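Soluble lytic murein transglycosylase (Pseudomonas aeruginosa, PDB 5OHU) probably cleaves the glycan strands of bacterial peptidoglycan, acting as a lytic transglycosylase in both exolytic and endolytic turnover of the cell wall. Local coordinates at residues A249-L260 with I281-R292. Numbering follows the deposited sequence.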
ATOM      1  N   ALA A 249      12.960  16.033  11.910  1.00 12.94           N
ATOM      2  CA  ALA A 249      13.824  15.169  11.115  1.00 21.51           C
ATOM      3  C   ALA A 249      13.276  14.919   9.715  1.00 24.45           C
ATOM      4  O   ALA A 249      14.051  14.614   8.809  1.00 23.69           O
ATOM      5  CB  ALA A 249      14.025  13.837  11.828  1.00 15.09           C
ATOM      6  N   ARG A 250      11.962  15.060   9.514  1.00 29.00           N
ATOM      7  CA  ARG A 250      11.384  14.761   8.208  0.50 34.71           C
ATOM      8  C   ARG A 250      11.888  15.729   7.143  1.00 37.05           C
ATOM      9  O   ARG A 250      12.191  15.318   6.018  1.00 48.62           O
ATOM     10  CB  ARG A 250       9.856  14.787   8.294  0.50 41.40           C
ATOM     11  CG  ARG A 250       9.134  14.528   6.969  0.50 48.92           C
ATOM     12  CD  ARG A 250       7.658  14.184   7.190  0.50 51.61           C
ATOM     13  NE  ARG A 250       6.812  14.572   6.060  0.50 50.11           N
ATOM     14  CZ  ARG A 250       6.151  15.723   5.992  0.50 44.03           C
ATOM     15  NH1 ARG A 250       6.238  16.596   6.988  0.50 37.16           N
ATOM     16  NH2 ARG A 250       5.402  16.004   4.933  0.50 45.38           N
ATOM     17  N   GLN A 251      12.008  17.009   7.476  1.00 29.68           N
ATOM     18  CA  GLN A 251      12.417  17.986   6.476  1.00 35.42           C
ATOM     19  C   GLN A 251      13.786  18.614   6.721  1.00 39.17           C
ATOM     20  O   GLN A 251      14.392  19.109   5.764  1.00 36.42           O
ATOM     21  CB  GLN A 251      11.368  19.103   6.358  1.00 48.40           C
ATOM     22  CG  GLN A 251      11.162  19.619   4.927  1.00 59.48           C
ATOM     23  CD  GLN A 251      10.408  18.636   4.035  1.00 68.81           C
ATOM     24  OE1 GLN A 251       9.391  18.066   4.439  1.00 73.62           O
ATOM     25  NE2 GLN A 251      10.905  18.438   2.814  1.00 72.61           N
ATOM     26  N   ASP A 252      14.296  18.608   7.955  1.00 31.53           N
ATOM     27  CA  ASP A 252      15.615  19.166   8.244  1.00 27.42           C
ATOM     28  C   ASP A 252      16.375  18.267   9.219  1.00 25.75           C
ATOM     29  O   ASP A 252      16.614  18.626  10.380  1.00 19.32           O
ATOM     30  CB  ASP A 252      15.490  20.593   8.780  1.00 30.28           C
ATOM     31  CG  ASP A 252      16.798  21.360   8.691  1.00 36.76           C
ATOM     32  OD1 ASP A 252      17.863  20.718   8.529  1.00 30.18           O
ATOM     33  OD2 ASP A 252      16.770  22.602   8.801  1.00 44.43           O
ATOM     34  N   PRO A 253      16.813  17.097   8.747  1.00 21.41           N
ATOM     35  CA  PRO A 253      17.496  16.160   9.657  1.00 16.98           C
ATOM     36  C   PRO A 253      18.809  16.699  10.202  1.00 19.85           C
ATOM     37  O   PRO A 253      19.215  16.321  11.313  1.00 22.08           O
ATOM     38  CB  PRO A 253      17.722  14.921   8.779  1.00 15.37           C
ATOM     39  CG  PRO A 253      17.669  15.449   7.371  1.00 14.62           C
ATOM     40  CD  PRO A 253      16.678  16.558   7.384  1.00 16.11           C
ATOM     41  N   GLU A 254      19.487  17.573   9.455  1.00 21.66           N
ATOM     42  CA  GLU A 254      20.727  18.161   9.958  1.00 25.26           C
ATOM     43  C   GLU A 254      20.460  19.059  11.153  1.00 26.15           C
ATOM     44  O   GLU A 254      21.172  18.976  12.160  1.00 24.86           O
ATOM     45  CB  GLU A 254      21.458  18.943   8.860  1.00 30.13           C
ATOM     46  CG  GLU A 254      21.858  18.099   7.647  1.00 46.59           C
ATOM     47  CD  GLU A 254      20.708  17.877   6.656  1.00 64.95           C
ATOM     48  OE1 GLU A 254      20.980  17.356   5.538  1.00 71.27           O
ATOM     49  OE2 GLU A 254      19.541  18.245   6.982  1.00 69.52           O
ATOM     50  N   LYS A 255      19.433  19.921  11.066  1.00 11.73           N
ATOM     51  CA  LYS A 255      19.075  20.735  12.220  1.00 11.89           C
ATOM     52  C   LYS A 255      18.608  19.860  13.382  1.00 16.72           C
ATOM     53  O   LYS A 255      18.940  20.126  14.540  1.00 18.00           O
ATOM     54  CB  LYS A 255      17.996  21.755  11.843  1.00 16.83           C
ATOM     55  CG  LYS A 255      17.638  22.694  12.986  1.00 16.43           C
ATOM     56  CD  LYS A 255      16.208  23.225  12.870  1.00 36.98           C
ATOM     57  CE  LYS A 255      16.129  24.682  12.354  1.00 30.01           C
ATOM     58  NZ  LYS A 255      16.825  25.664  13.236  1.00 36.30           N
ATOM     59  N   ALA A 256      17.856  18.797  13.086  1.00 11.77           N
ATOM     60  CA  ALA A 256      17.380  17.913  14.136  1.00 11.85           C
ATOM     61  C   ALA A 256      18.538  17.242  14.861  1.00 11.96           C
ATOM     62  O   ALA A 256      18.502  17.072  16.084  1.00 12.19           O
ATOM     63  CB  ALA A 256      16.437  16.868  13.541  1.00 11.63           C
ATOM     64  N   LEU A 257      19.569  16.846  14.118  1.00 11.84           N
ATOM     65  CA  LEU A 257      20.725  16.195  14.726  1.00 14.82           C
ATOM     66  C   LEU A 257      21.487  17.152  15.638  1.00 16.14           C
ATOM     67  O   LEU A 257      21.882  16.777  16.750  1.00 15.04           O
ATOM     68  CB  LEU A 257      21.652  15.643  13.634  1.00 13.17           C
ATOM     69  CG  LEU A 257      22.867  14.867  14.160  1.00 17.75           C
ATOM     70  CD1 LEU A 257      22.394  13.794  15.125  1.00 14.01           C
ATOM     71  CD2 LEU A 257      23.651  14.250  13.038  1.00 14.26           C
ATOM     72  N   SER A 258      21.716  18.387  15.183  1.00 13.01           N
ATOM     73  CA  SER A 258      22.362  19.368  16.054  1.00 18.52           C
ATOM     74  C   SER A 258      21.587  19.542  17.349  1.00 17.84           C
ATOM     75  O   SER A 258      22.182  19.694  18.421  1.00 18.31           O
ATOM     76  CB  SER A 258      22.487  20.724  15.356  1.00 12.69           C
ATOM     77  OG  SER A 258      23.392  20.650  14.291  1.00 40.34           O
ATOM     78  N   LEU A 259      20.255  19.542  17.266  1.00 12.81           N
ATOM     79  CA  LEU A 259      19.474  19.836  18.460  1.00 16.68           C
ATOM     80  C   LEU A 259      19.451  18.645  19.402  1.00 13.16           C
ATOM     81  O   LEU A 259      19.494  18.817  20.630  1.00 15.79           O
ATOM     82  CB  LEU A 259      18.068  20.275  18.074  1.00 12.94           C
ATOM     83  CG  LEU A 259      18.089  21.662  17.424  1.00 17.88           C
ATOM     84  CD1 LEU A 259      16.715  21.980  16.837  1.00 13.61           C
ATOM     85  CD2 LEU A 259      18.475  22.709  18.466  1.00 16.78           C
ATOM     86  N   LEU A 260      19.377  17.435  18.845  1.00 14.03           N
ATOM     87  CA  LEU A 260      19.572  16.232  19.649  1.00 18.93           C
ATOM     88  C   LEU A 260      20.899  16.294  20.387  1.00 21.74           C
ATOM     89  O   LEU A 260      20.967  15.981  21.581  1.00 20.51           O
ATOM     90  CB  LEU A 260      19.514  14.988  18.762  1.00 13.70           C
ATOM     91  CG  LEU A 260      19.816  13.677  19.491  1.00 21.67           C
ATOM     92  CD1 LEU A 260      18.778  13.428  20.577  1.00 17.47           C
ATOM     93  CD2 LEU A 260      19.873  12.488  18.518  1.00 16.38           C
ATOM     94  N   ILE A 281      16.043  10.331  12.906  1.00 11.25           N
ATOM     95  CA  ILE A 281      17.059  11.229  12.365  1.00 11.19           C
ATOM     96  C   ILE A 281      18.033  10.456  11.476  1.00 22.43           C
ATOM     97  O   ILE A 281      18.366  10.898  10.367  1.00 13.64           O
ATOM     98  CB  ILE A 281      17.786  11.972  13.503  1.00 20.17           C
ATOM     99  CG1 ILE A 281      16.821  12.958  14.184  1.00 17.53           C
ATOM    100  CG2 ILE A 281      19.017  12.717  12.984  1.00 11.38           C
ATOM    101  CD1 ILE A 281      17.363  13.546  15.447  1.00 11.78           C
ATOM    102  N   GLY A 282      18.475   9.281  11.929  1.00 11.17           N
ATOM    103  CA  GLY A 282      19.427   8.509  11.137  1.00 19.16           C
ATOM    104  C   GLY A 282      18.870   8.131   9.775  1.00 19.18           C
ATOM    105  O   GLY A 282      19.536   8.292   8.744  1.00 15.87           O
ATOM    106  N   LEU A 283      17.628   7.641   9.760  1.00 13.37           N
ATOM    107  CA  LEU A 283      16.976   7.272   8.510  0.52 13.44           C
ATOM    108  C   LEU A 283      16.827   8.469   7.583  1.00 13.35           C
ATOM    109  O   LEU A 283      17.071   8.365   6.377  1.00 19.33           O
ATOM    110  CB  LEU A 283      15.609   6.658   8.798  0.52 10.83           C
ATOM    111  CG  LEU A 283      15.593   5.184   9.193  0.52 10.96           C
ATOM    112  CD1 LEU A 283      14.154   4.737   9.393  0.52 11.03           C
ATOM    113  CD2 LEU A 283      16.260   4.372   8.088  0.52 10.91           C
ATOM    114  N   SER A 284      16.430   9.617   8.118  1.00 12.32           N
ATOM    115  CA  SER A 284      16.263  10.756   7.224  1.00 14.08           C
ATOM    116  C   SER A 284      17.610  11.284   6.729  1.00 17.35           C
ATOM    117  O   SER A 284      17.734  11.700   5.572  1.00 17.57           O
ATOM    118  CB  SER A 284      15.442  11.849   7.912  1.00 16.56           C
ATOM    119  OG  SER A 284      15.189  12.911   7.011  1.00 44.58           O
ATOM    120  N   LEU A 285      18.641  11.270   7.570  1.00 10.59           N
ATOM    121  CA  LEU A 285      19.957  11.657   7.068  1.00 10.55           C
ATOM    122  C   LEU A 285      20.433  10.698   5.981  1.00 12.26           C
ATOM    123  O   LEU A 285      21.022  11.120   4.982  1.00 13.63           O
ATOM    124  CB  LEU A 285      20.980  11.686   8.204  1.00 20.27           C
ATOM    125  CG  LEU A 285      20.980  12.881   9.147  1.00 21.45           C
ATOM    126  CD1 LEU A 285      21.977  12.655  10.292  1.00 17.16           C
ATOM    127  CD2 LEU A 285      21.303  14.146   8.373  1.00 17.62           C
ATOM    128  N   ALA A 286      20.216   9.397   6.180  1.00 11.14           N
ATOM    129  CA  ALA A 286      20.722   8.416   5.228  1.00 14.66           C
ATOM    130  C   ALA A 286      20.051   8.569   3.879  1.00 15.66           C
ATOM    131  O   ALA A 286      20.694   8.375   2.846  1.00 13.64           O
ATOM    132  CB  ALA A 286      20.519   6.993   5.760  1.00 10.51           C
ATOM    133  N   LYS A 287      18.775   8.951   3.864  1.00 13.38           N
ATOM    134  CA  LYS A 287      18.092   9.171   2.599  1.00 17.41           C
ATOM    135  C   LYS A 287      18.583  10.423   1.895  1.00 15.95           C
ATOM    136  O   LYS A 287      18.302  10.600   0.706  1.00 21.64           O
ATOM    137  CB  LYS A 287      16.574   9.247   2.805  1.00 10.30           C
ATOM    138  CG  LYS A 287      15.908   7.892   2.848  1.00 13.16           C
ATOM    139  CD  LYS A 287      14.557   7.952   3.597  1.00 12.65           C
ATOM    140  CE  LYS A 287      13.941   6.567   3.660  1.00 14.57           C
ATOM    141  NZ  LYS A 287      12.539   6.598   4.198  1.00 27.75           N
ATOM    142  N   ARG A 288      19.347  11.269   2.573  1.00 16.19           N
ATOM    143  CA  ARG A 288      20.035  12.372   1.919  1.00 12.02           C
ATOM    144  C   ARG A 288      21.488  12.046   1.648  1.00 18.77           C
ATOM    145  O   ARG A 288      22.249  12.926   1.225  1.00 18.38           O
ATOM    146  CB  ARG A 288      19.938  13.633   2.766  1.00 22.67           C
ATOM    147  CG  ARG A 288      18.531  14.066   2.988  1.00 34.74           C
ATOM    148  CD  ARG A 288      18.489  14.997   4.140  1.00 51.45           C
ATOM    149  NE  ARG A 288      18.228  16.375   3.752  1.00 62.85           N
ATOM    150  CZ  ARG A 288      17.008  16.887   3.626  1.00 69.62           C
ATOM    151  NH1 ARG A 288      15.939  16.129   3.846  1.00 63.70           N
ATOM    152  NH2 ARG A 288      16.861  18.156   3.281  1.00 80.33           N
ATOM    153  N   PHE A 289      21.897  10.804   1.913  1.00 12.32           N
ATOM    154  CA  PHE A 289      23.250  10.351   1.628  1.00 16.01           C
ATOM    155  C   PHE A 289      24.288  11.093   2.465  1.00 14.48           C
ATOM    156  O   PHE A 289      25.395  11.381   2.007  1.00 14.13           O
ATOM    157  CB  PHE A 289      23.538  10.458   0.124  1.00 12.06           C
ATOM    158  CG  PHE A 289      22.408   9.919  -0.736  1.00 16.77           C
ATOM    159  CD1 PHE A 289      21.852   8.664  -0.467  1.00  9.99           C
ATOM    160  CD2 PHE A 289      21.879  10.671  -1.791  1.00 13.46           C
ATOM    161  CE1 PHE A 289      20.806   8.160  -1.256  1.00 13.84           C
ATOM    162  CE2 PHE A 289      20.836  10.170  -2.578  1.00 22.09           C
ATOM    163  CZ  PHE A 289      20.298   8.913  -2.307  1.00 16.24           C
ATOM    164  N   ASP A 290      23.945  11.384   3.709  1.00 23.69           N
ATOM    165  CA  ASP A 290      24.844  12.101   4.598  1.00 16.51           C
ATOM    166  C   ASP A 290      25.561  11.069   5.456  1.00 10.47           C
ATOM    167  O   ASP A 290      24.891  10.336   6.193  1.00 13.04           O
ATOM    168  CB  ASP A 290      24.046  13.078   5.460  1.00 16.35           C
ATOM    169  CG  ASP A 290      24.919  13.934   6.396  1.00 17.58           C
ATOM    170  OD1 ASP A 290      26.007  13.504   6.850  1.00 18.01           O
ATOM    171  OD2 ASP A 290      24.493  15.080   6.663  1.00 18.25           O
ATOM    172  N   PRO A 291      26.887  10.956   5.385  1.00 14.72           N
ATOM    173  CA  PRO A 291      27.569   9.881   6.130  1.00 14.03           C
ATOM    174  C   PRO A 291      27.459  10.023   7.639  1.00 15.45           C
ATOM    175  O   PRO A 291      27.775   9.065   8.361  1.00 15.56           O
ATOM    176  CB  PRO A 291      29.030   9.996   5.665  1.00 13.85           C
ATOM    177  CG  PRO A 291      29.169  11.465   5.320  1.00 15.92           C
ATOM    178  CD  PRO A 291      27.836  11.856   4.712  1.00 11.87           C
ATOM    179  N   ARG A 292      26.995  11.169   8.145  1.00 14.22           N
ATOM    180  CA  ARG A 292      26.766  11.285   9.578  1.00 15.70           C
ATOM    181  C   ARG A 292      25.692  10.310  10.056  1.00 11.21           C
ATOM    182  O   ARG A 292      25.653   9.990  11.242  1.00 16.49           O
ATOM    183  CB  ARG A 292      26.407  12.737   9.934  1.00 12.22           C
ATOM    184  CG  ARG A 292      27.615  13.676   9.902  1.00 12.65           C
ATOM    185  CD  ARG A 292      27.215  15.131  10.179  1.00 17.80           C
ATOM    186  NE  ARG A 292      26.537  15.737   9.041  1.00 20.71           N
ATOM    187  CZ  ARG A 292      26.151  17.008   8.984  1.00 32.09           C
ATOM    188  NH1 ARG A 292      26.369  17.818  10.016  1.00 28.35           N
ATOM    189  NH2 ARG A 292      25.530  17.449   7.898  1.00 25.79           N
TER
HETATM  190  O   HOH W   1      23.243  16.442   4.621  1.00 47.70           O
HETATM  191  O   HOH W   2      24.372  20.084  11.404  1.00 54.70           O
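Ile281 is a knob set among Ala249, Ala256, Leu257 and Leu260. Its CG1 branch faces Ala249 and Ala256: CG1 lies 3.8 Å from Ala249 CB, and CD1 runs on to Ala256 and the CD2 methyl of Leu260. The other branch, CG2, rests against Leu257 CB. Leu257 also reaches Leu285, at about a right angle, with CD2 3.6 Å from Leu285 CD1. Leu285 CD2 turns instead to Pro253 CB.

One hydrogen bond links the segments directly. Ser284 OG donates to Ala249 O over 2.7 Å, tilted 24° from the carbonyl plane. The hydroxyl stands anti to its own backbone N, which points it at the Ala249 carbonyl. Pro253 packs beside it and meets Arg288 from the opposite direction. Pro253 CG touches Arg288 CD at 3.4 Å, while Pro253 CD lies over one guanidinium face, toward its rim.

Glu254 bends at chi2 and brings OE1 to 3.4 Å from Arg288 NE, a long salt bridge with the carboxylate and guanidinium planes 82° apart. Water 1 donates to both Glu254 OE1 and Asp290 OD2, which probably eases the closeness of two acidic groups. Arg292 grips Asp290 side-on through NE and NH2, the latter 2.9 Å from OD2. Asp290 OD1 also caps Arg292 N. In 249-260, Asp252 is the N-cap of helix 253-263 and accepts from Lys255 N through OD1. A Schellman motif with Phe289 at C-prime ends helix 271-287.

Helix segments 253-260 and 281-287 run roughly antiparallel, 143° apart and 9.4 Å between axes at closest, in the mostly helical chain of this Slt-family enzyme. Leu296 of helix 293-300 touches Leu257 and Ile281, helix 235-251 packs on Leu259, and helix 307-319 meets Leu283 and Ala286.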